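Local coordinates for ferrichrome ABC transporter substrate-binding protein (Staphylococcus pseudintermedius, PDB 5FLY) that probably binds iron-loaded hydroxamate siderophores such as ferrichrome and hands them to an ABC transporter for import, as a class III solute-binding protein, at residues K6-K11 with Q117-D122; Y111-Q116 with A135-Q140. All blocks are in the same frame, centred on the assembly; numbering follows the deposited sequence.

Contacts 1 and 2 share helix 113-124 and differ in what they set against it. Contact 1 joins the last turns of that helix to the N-terminal strand 5-12; contact 2 joins its first turn to the long helix 127-152. The centre of contact 1 lies about 18 Å from the centre of the chain, that of contact 2 about 13 Å. Each is partly buried: Phe8 and Ala119 are covered in contact 1, Tyr113 and Trp137 in contact 2. A lysine reaching a backbone carbonyl marks the first, an indole bonded to a phenol the second. Their centres lie about 15 Å apart, and Tyr111 connects them, its OH 3.1 Å from Lys11 N, a probable hydrogen bond.

Contact 1. Residues K6-K11 with Q117-D122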
loop_
_atom_site.group_PDB
_atom_site.type_symbol
_atom_site.label_atom_id
_atom_site.label_comp_id
_atom_site.label_asym_id
_atom_site.label_seq_id
_atom_site.Cartn_x
_atom_site.Cartn_y
_atom_site.Cartn_z
ATOM N N LYS A 6 25.630 -9.413 -4.147
ATOM C CA LYS A 6 24.779 -10.043 -5.153
ATOM C C LYS A 6 24.103 -8.952 -5.971
ATOM O O LYS A 6 23.962 -7.814 -5.515
ATOM C CB LYS A 6 23.725 -10.939 -4.513
ATOM C CG LYS A 6 22.696 -10.164 -3.693
ATOM C CD LYS A 6 21.747 -11.067 -2.923
ATOM C CE LYS A 6 20.933 -10.254 -1.923
ATOM N NZ LYS A 6 20.402 -11.085 -0.831
ATOM N N ALA A 7 23.679 -9.300 -7.176
ATOM C CA ALA A 7 22.958 -8.350 -8.012
ATOM C C ALA A 7 21.471 -8.434 -7.709
ATOM O O ALA A 7 20.875 -9.508 -7.804
ATOM C CB ALA A 7 23.227 -8.624 -9.483
ATOM N N PHE A 8 20.883 -7.306 -7.310
ATOM C CA PHE A 8 19.439 -7.186 -7.222
ATOM C C PHE A 8 18.936 -6.631 -8.544
ATOM O O PHE A 8 19.402 -5.599 -8.994
ATOM C CB PHE A 8 19.028 -6.284 -6.071
ATOM C CG PHE A 8 17.564 -6.075 -5.999
ATOM C CD1 PHE A 8 16.756 -7.052 -5.444
ATOM C CD2 PHE A 8 16.981 -4.934 -6.518
ATOM C CE1 PHE A 8 15.398 -6.886 -5.380
ATOM C CE2 PHE A 8 15.626 -4.764 -6.475
ATOM C CZ PHE A 8 14.823 -5.739 -5.896
ATOM N N ASN A 9 18.003 -7.335 -9.171
ATOM C CA ASN A 9 17.495 -6.931 -10.473
ATOM C C ASN A 9 16.264 -6.052 -10.342
ATOM O O ASN A 9 15.145 -6.544 -10.208
ATOM C CB ASN A 9 17.193 -8.171 -11.301
ATOM C CG ASN A 9 18.415 -9.042 -11.484
ATOM O OD1 ASN A 9 19.487 -8.550 -11.834
ATOM N ND2 ASN A 9 18.271 -10.336 -11.221
ATOM N N LEU A 10 16.477 -4.744 -10.367
ATOM C CA LEU A 10 15.397 -3.779 -10.192
ATOM C C LEU A 10 14.644 -3.534 -11.492
ATOM O O LEU A 10 15.256 -3.227 -12.507
ATOM C CB LEU A 10 15.966 -2.459 -9.665
ATOM C CG LEU A 10 14.999 -1.293 -9.451
ATOM C CD1 LEU A 10 13.989 -1.630 -8.359
ATOM C CD2 LEU A 10 15.761 -0.026 -9.119
ATOM N N LYS A 11 13.322 -3.664 -11.456
ATOM C CA LYS A 11 12.494 -3.310 -12.601
ATOM C C LYS A 11 12.361 -1.801 -12.718
ATOM O O LYS A 11 11.920 -1.151 -11.775
ATOM C CB LYS A 11 11.102 -3.925 -12.487
ATOM C CG LYS A 11 11.110 -5.427 -12.344
ATOM C CD LYS A 11 9.692 -5.974 -12.260
ATOM C CE LYS A 11 9.474 -7.024 -13.333
ATOM N NZ LYS A 11 8.050 -7.477 -13.427
ATOM N N GLN A 117 6.623 -8.014 -2.343
ATOM C CA GLN A 117 7.081 -8.739 -1.170
ATOM C C GLN A 117 8.102 -9.787 -1.613
ATOM O O GLN A 117 9.075 -10.069 -0.908
ATOM C CB GLN A 117 5.901 -9.361 -0.428
ATOM C CG GLN A 117 6.283 -10.059 0.879
ATOM C CD GLN A 117 6.960 -9.157 1.915
ATOM O OE1 GLN A 117 7.039 -7.948 1.747
ATOM N NE2 GLN A 117 7.457 -9.762 2.989
ATOM N N GLU A 118 7.910 -10.323 -2.811
ATOM C CA GLU A 118 8.913 -11.231 -3.372
ATOM C C GLU A 118 10.257 -10.530 -3.560
ATOM O O GLU A 118 11.308 -11.124 -3.323
ATOM C CB GLU A 118 8.421 -11.819 -4.687
ATOM C CG GLU A 118 7.239 -12.750 -4.462
ATOM C CD GLU A 118 6.584 -13.262 -5.733
ATOM O OE1 GLU A 118 6.652 -12.572 -6.778
ATOM O OE2 GLU A 118 5.998 -14.366 -5.671
ATOM N N ALA A 119 10.231 -9.266 -3.967
ATOM C CA ALA A 119 11.456 -8.479 -4.055
ATOM C C ALA A 119 12.110 -8.302 -2.676
ATOM O O ALA A 119 13.329 -8.368 -2.554
ATOM C CB ALA A 119 11.180 -7.126 -4.668
ATOM N N MET A 120 11.305 -8.083 -1.636
ATOM C CA MET A 120 11.846 -7.959 -0.292
ATOM C C MET A 120 12.508 -9.259 0.120
ATOM O O MET A 120 13.596 -9.239 0.685
ATOM C CB MET A 120 10.758 -7.570 0.721
ATOM C CG MET A 120 10.033 -6.259 0.368
ATOM S SD MET A 120 11.061 -4.801 0.215
ATOM C CE MET A 120 11.253 -4.727 -1.579
ATOM N N GLY A 121 11.878 -10.383 -0.201
ATOM C CA GLY A 121 12.497 -11.684 0.015
ATOM C C GLY A 121 13.833 -11.846 -0.699
ATOM O O GLY A 121 14.790 -12.426 -0.161
ATOM N N ASP A 122 13.907 -11.348 -1.928
ATOM C CA ASP A 122 15.140 -11.443 -2.699
ATOM C C ASP A 122 16.262 -10.630 -2.053
ATOM O O ASP A 122 17.405 -11.082 -1.987
ATOM C CB ASP A 122 14.910 -10.978 -4.144
ATOM C CG ASP A 122 14.010 -11.921 -4.934
ATOM O OD1 ASP A 122 13.913 -13.117 -4.555
ATOM O OD2 ASP A 122 13.410 -11.477 -5.950
#
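Strand residues Lys6 to Lys11 run nearly antiparallel to the helical turns Gln117 to Asp122, the short axes making an angle of 164° and approaching to 9.8 Å, with Phe8 and Asp122 forming the nearest CA pair. That spacing is bridged by two strand side chains two residues apart, Lys6 and Phe8. With CG anti to the backbone N (chi1 177°), the Phe8 ring swings toward the helix although its CA-CB bond does not aim there. Its outer corner does the touching: CZ lies 4.1 Å from Ala119 CB, CE1 lies 3.8 Å from Ala119 O in an oblique approach, and Asp122 CB sits at the ring edge, 4.3 Å from CE1. Ile104 of strand 103-106 also packs on Phe8.

Lys6 spans the remaining gap with a chain that is extended beyond CG. Its ammonium group meets a main-chain oxygen and not the Asp122 carboxylate: NZ donates to Asp122 O at 3.2 Å, in the carbonyl plane, with a C=O...N angle of 152°. The same NZ is also hydrogen-bonded to Lys23 O and Ile123 O, so three backbone carbonyls grip it.

Two of these carbonyls belong to the C-terminal turn of helix 113-124, where the helix dipole would probably favour a positive charge. The chemistry therefore combines a small apolar contact at the outer end of the Phe8 ring with a charged tie from the N-terminal hairpin, strands 5-12 and 15-22, to the end of the helix.

Contact 2. Residues Y111-Q116 with A135-Q140; sequences YNYLEQ and ADWEKQ
An indole N-H bonded to a phenol oxygen is the distinctive feature here: Trp137 NE1 donates to Tyr113 OH at 2.8 Å, with an N-H...O angle of 162°. The oxygen lies at the indole edge, close to the indole plane, and NE1 in turn lies near the plane of the tyrosine ring. The two rings are nevertheless steeply turned against each other, with planes at 77° and Tyr113 and five-membered-ring centroids 5.7 Å apart, an oblique pairing. Tyr113 CE2 comes within 4.1 Å of Trp137 CE2, adding apolar contact beside the bond. The phenol reaches this place with CG between the backbone N and the carbonyl carbon (chi1 77°), while Leu114 CG covers part of one face of its ring.

Leu114 divides its branches between two partners. CD2 approaches Trp137 CD1 to 4.0 Å, obliquely to the indole, and CD1 lies 4.0 Å from Glu138 OE2 on the solvent-exposed side, where Glu138 lies. Trp133, one turn earlier on the long helix, meets Trp137 with nearly parallel ring planes, and Leu265 of helix 262-278 touches both Tyr113 and Trp137.

Just before Tyr113 the helix start is closed by a reciprocal pair: Glu115 N donates to Asn112 OD1 at 2.9 Å, and Asn112 N to Glu115 OE1 at 3.0 Å. This is a capping box with Asn112 as N-cap. Helix 127-152, which carries Trp137, is consistent with the long interdomain helix of class III solute-binding proteins.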
loop_
_atom_site.group_PDB
_atom_site.type_symbol
_atom_site.label_atom_id
_atom_site.label_comp_id
_atom_site.label_asym_id
_atom_site.label_seq_id
_atom_site.Cartn_x
_atom_site.Cartn_y
_atom_site.Cartn_z
ATOM N N TYR A 111 5.940 -2.913 -9.546
ATOM C CA TYR A 111 5.675 -4.141 -8.784
ATOM C C TYR A 111 4.248 -4.155 -8.241
ATOM O O TYR A 111 3.842 -3.214 -7.552
ATOM C CB TYR A 111 6.636 -4.278 -7.592
ATOM C CG TYR A 111 8.094 -4.445 -7.961
ATOM C CD1 TYR A 111 8.907 -3.348 -8.213
ATOM C CD2 TYR A 111 8.657 -5.713 -8.051
ATOM C CE1 TYR A 111 10.242 -3.517 -8.551
ATOM C CE2 TYR A 111 9.990 -5.886 -8.379
ATOM C CZ TYR A 111 10.775 -4.785 -8.629
ATOM O OH TYR A 111 12.113 -4.971 -8.944
ATOM N N ASN A 112 3.493 -5.216 -8.518
ATOM C CA ASN A 112 2.240 -5.391 -7.787
ATOM C C ASN A 112 2.612 -5.839 -6.380
ATOM O O ASN A 112 3.777 -6.117 -6.096
ATOM C CB ASN A 112 1.269 -6.362 -8.487
ATOM C CG ASN A 112 1.708 -7.825 -8.438
ATOM O OD1 ASN A 112 2.159 -8.341 -7.418
ATOM N ND2 ASN A 112 1.542 -8.512 -9.561
ATOM N N TYR A 113 1.633 -5.876 -5.490
ATOM C CA TYR A 113 1.915 -6.006 -4.068
ATOM C C TYR A 113 2.541 -7.343 -3.686
ATOM O O TYR A 113 3.287 -7.413 -2.719
ATOM C CB TYR A 113 0.631 -5.751 -3.271
ATOM C CG TYR A 113 -0.384 -6.865 -3.229
ATOM C CD1 TYR A 113 -1.121 -7.229 -4.351
ATOM C CD2 TYR A 113 -0.661 -7.493 -2.032
ATOM C CE1 TYR A 113 -2.061 -8.249 -4.284
ATOM C CE2 TYR A 113 -1.590 -8.493 -1.951
ATOM C CZ TYR A 113 -2.300 -8.863 -3.072
ATOM O OH TYR A 113 -3.234 -9.872 -2.938
ATOM N N LEU A 114 2.251 -8.393 -4.449
ATOM C CA LEU A 114 2.858 -9.700 -4.195
ATOM C C LEU A 114 4.293 -9.755 -4.737
ATOM O O LEU A 114 5.207 -10.208 -4.042
ATOM C CB LEU A 114 2.003 -10.818 -4.812
ATOM C CG LEU A 114 0.580 -10.932 -4.245
ATOM C CD1 LEU A 114 -0.225 -12.025 -4.934
ATOM C CD2 LEU A 114 0.590 -11.187 -2.760
ATOM N N GLU A 115 4.487 -9.280 -5.965
ATOM C CA GLU A 115 5.827 -9.120 -6.552
ATOM C C GLU A 115 6.716 -8.258 -5.655
ATOM O O GLU A 115 7.910 -8.470 -5.539
ATOM C CB GLU A 115 5.723 -8.476 -7.942
ATOM C CG GLU A 115 4.945 -9.318 -8.955
ATOM C CD GLU A 115 4.697 -8.590 -10.274
ATOM O OE1 GLU A 115 4.751 -7.335 -10.311
ATOM O OE2 GLU A 115 4.453 -9.287 -11.287
ATOM N N GLN A 116 6.113 -7.255 -5.036
ATOM C CA GLN A 116 6.848 -6.373 -4.140
ATOM C C GLN A 116 7.429 -7.154 -2.948
ATOM O O GLN A 116 8.591 -7.005 -2.599
ATOM C CB GLN A 116 5.918 -5.253 -3.670
ATOM C CG GLN A 116 6.511 -4.244 -2.702
ATOM C CD GLN A 116 5.479 -3.225 -2.302
ATOM O OE1 GLN A 116 5.146 -2.338 -3.087
ATOM N NE2 GLN A 116 4.915 -3.377 -1.106
ATOM N N ALA A 135 1.431 -18.254 -0.282
ATOM C CA ALA A 135 0.503 -19.372 -0.409
ATOM C C ALA A 135 -0.594 -19.289 0.641
ATOM O O ALA A 135 -1.757 -19.531 0.334
ATOM C CB ALA A 135 1.236 -20.682 -0.293
ATOM N N ASP A 136 -0.226 -18.926 1.866
ATOM C CA ASP A 136 -1.203 -18.786 2.942
ATOM C C ASP A 136 -2.173 -17.649 2.646
ATOM O O ASP A 136 -3.389 -17.772 2.844
ATOM C CB ASP A 136 -0.520 -18.525 4.285
ATOM C CG ASP A 136 0.303 -19.704 4.782
ATOM O OD1 ASP A 136 0.073 -20.842 4.329
ATOM O OD2 ASP A 136 1.184 -19.486 5.642
ATOM N N TRP A 137 -1.627 -16.534 2.174
ATOM C CA TRP A 137 -2.437 -15.365 1.831
ATOM C C TRP A 137 -3.443 -15.678 0.717
ATOM O O TRP A 137 -4.615 -15.289 0.774
ATOM C CB TRP A 137 -1.509 -14.209 1.419
ATOM C CG TRP A 137 -2.209 -13.035 0.821
ATOM C CD1 TRP A 137 -2.308 -12.709 -0.504
ATOM C CD2 TRP A 137 -2.894 -12.012 1.540
ATOM N NE1 TRP A 137 -3.023 -11.545 -0.645
ATOM C CE2 TRP A 137 -3.403 -11.104 0.594
ATOM C CE3 TRP A 137 -3.142 -11.788 2.891
ATOM C CZ2 TRP A 137 -4.133 -9.975 0.966
ATOM C CZ3 TRP A 137 -3.872 -10.667 3.260
ATOM C CH2 TRP A 137 -4.355 -9.781 2.303
ATOM N N GLU A 138 -2.999 -16.407 -0.299
ATOM C CA GLU A 138 -3.862 -16.700 -1.437
ATOM C C GLU A 138 -4.988 -17.646 -1.044
ATOM O O GLU A 138 -6.129 -17.478 -1.475
ATOM C CB GLU A 138 -3.029 -17.272 -2.586
ATOM C CG GLU A 138 -2.190 -16.198 -3.247
ATOM C CD GLU A 138 -1.292 -16.717 -4.337
ATOM O OE1 GLU A 138 -0.871 -17.896 -4.271
ATOM O OE2 GLU A 138 -1.004 -15.927 -5.261
ATOM N N LYS A 139 -4.670 -18.625 -0.204
ATOM C CA LYS A 139 -5.664 -19.588 0.261
ATOM C C LYS A 139 -6.713 -18.910 1.157
ATOM O O LYS A 139 -7.912 -19.159 1.024
ATOM C CB LYS A 139 -4.962 -20.729 0.996
ATOM C CG LYS A 139 -5.878 -21.845 1.461
ATOM C CD LYS A 139 -5.101 -22.965 2.162
ATOM C CE LYS A 139 -4.240 -23.764 1.193
ATOM N NZ LYS A 139 -5.045 -24.418 0.106
ATOM N N GLN A 140 -6.266 -18.028 2.047
ATOM C CA GLN A 140 -7.182 -17.323 2.940
ATOM C C GLN A 140 -8.101 -16.392 2.153
ATOM O O GLN A 140 -9.331 -16.396 2.353
ATOM C CB GLN A 140 -6.390 -16.529 3.985
ATOM C CG GLN A 140 -7.248 -15.629 4.863
ATOM C CD GLN A 140 -8.157 -16.421 5.762
ATOM O OE1 GLN A 140 -7.691 -17.251 6.544
ATOM N NE2 GLN A 140 -9.461 -16.194 5.647
#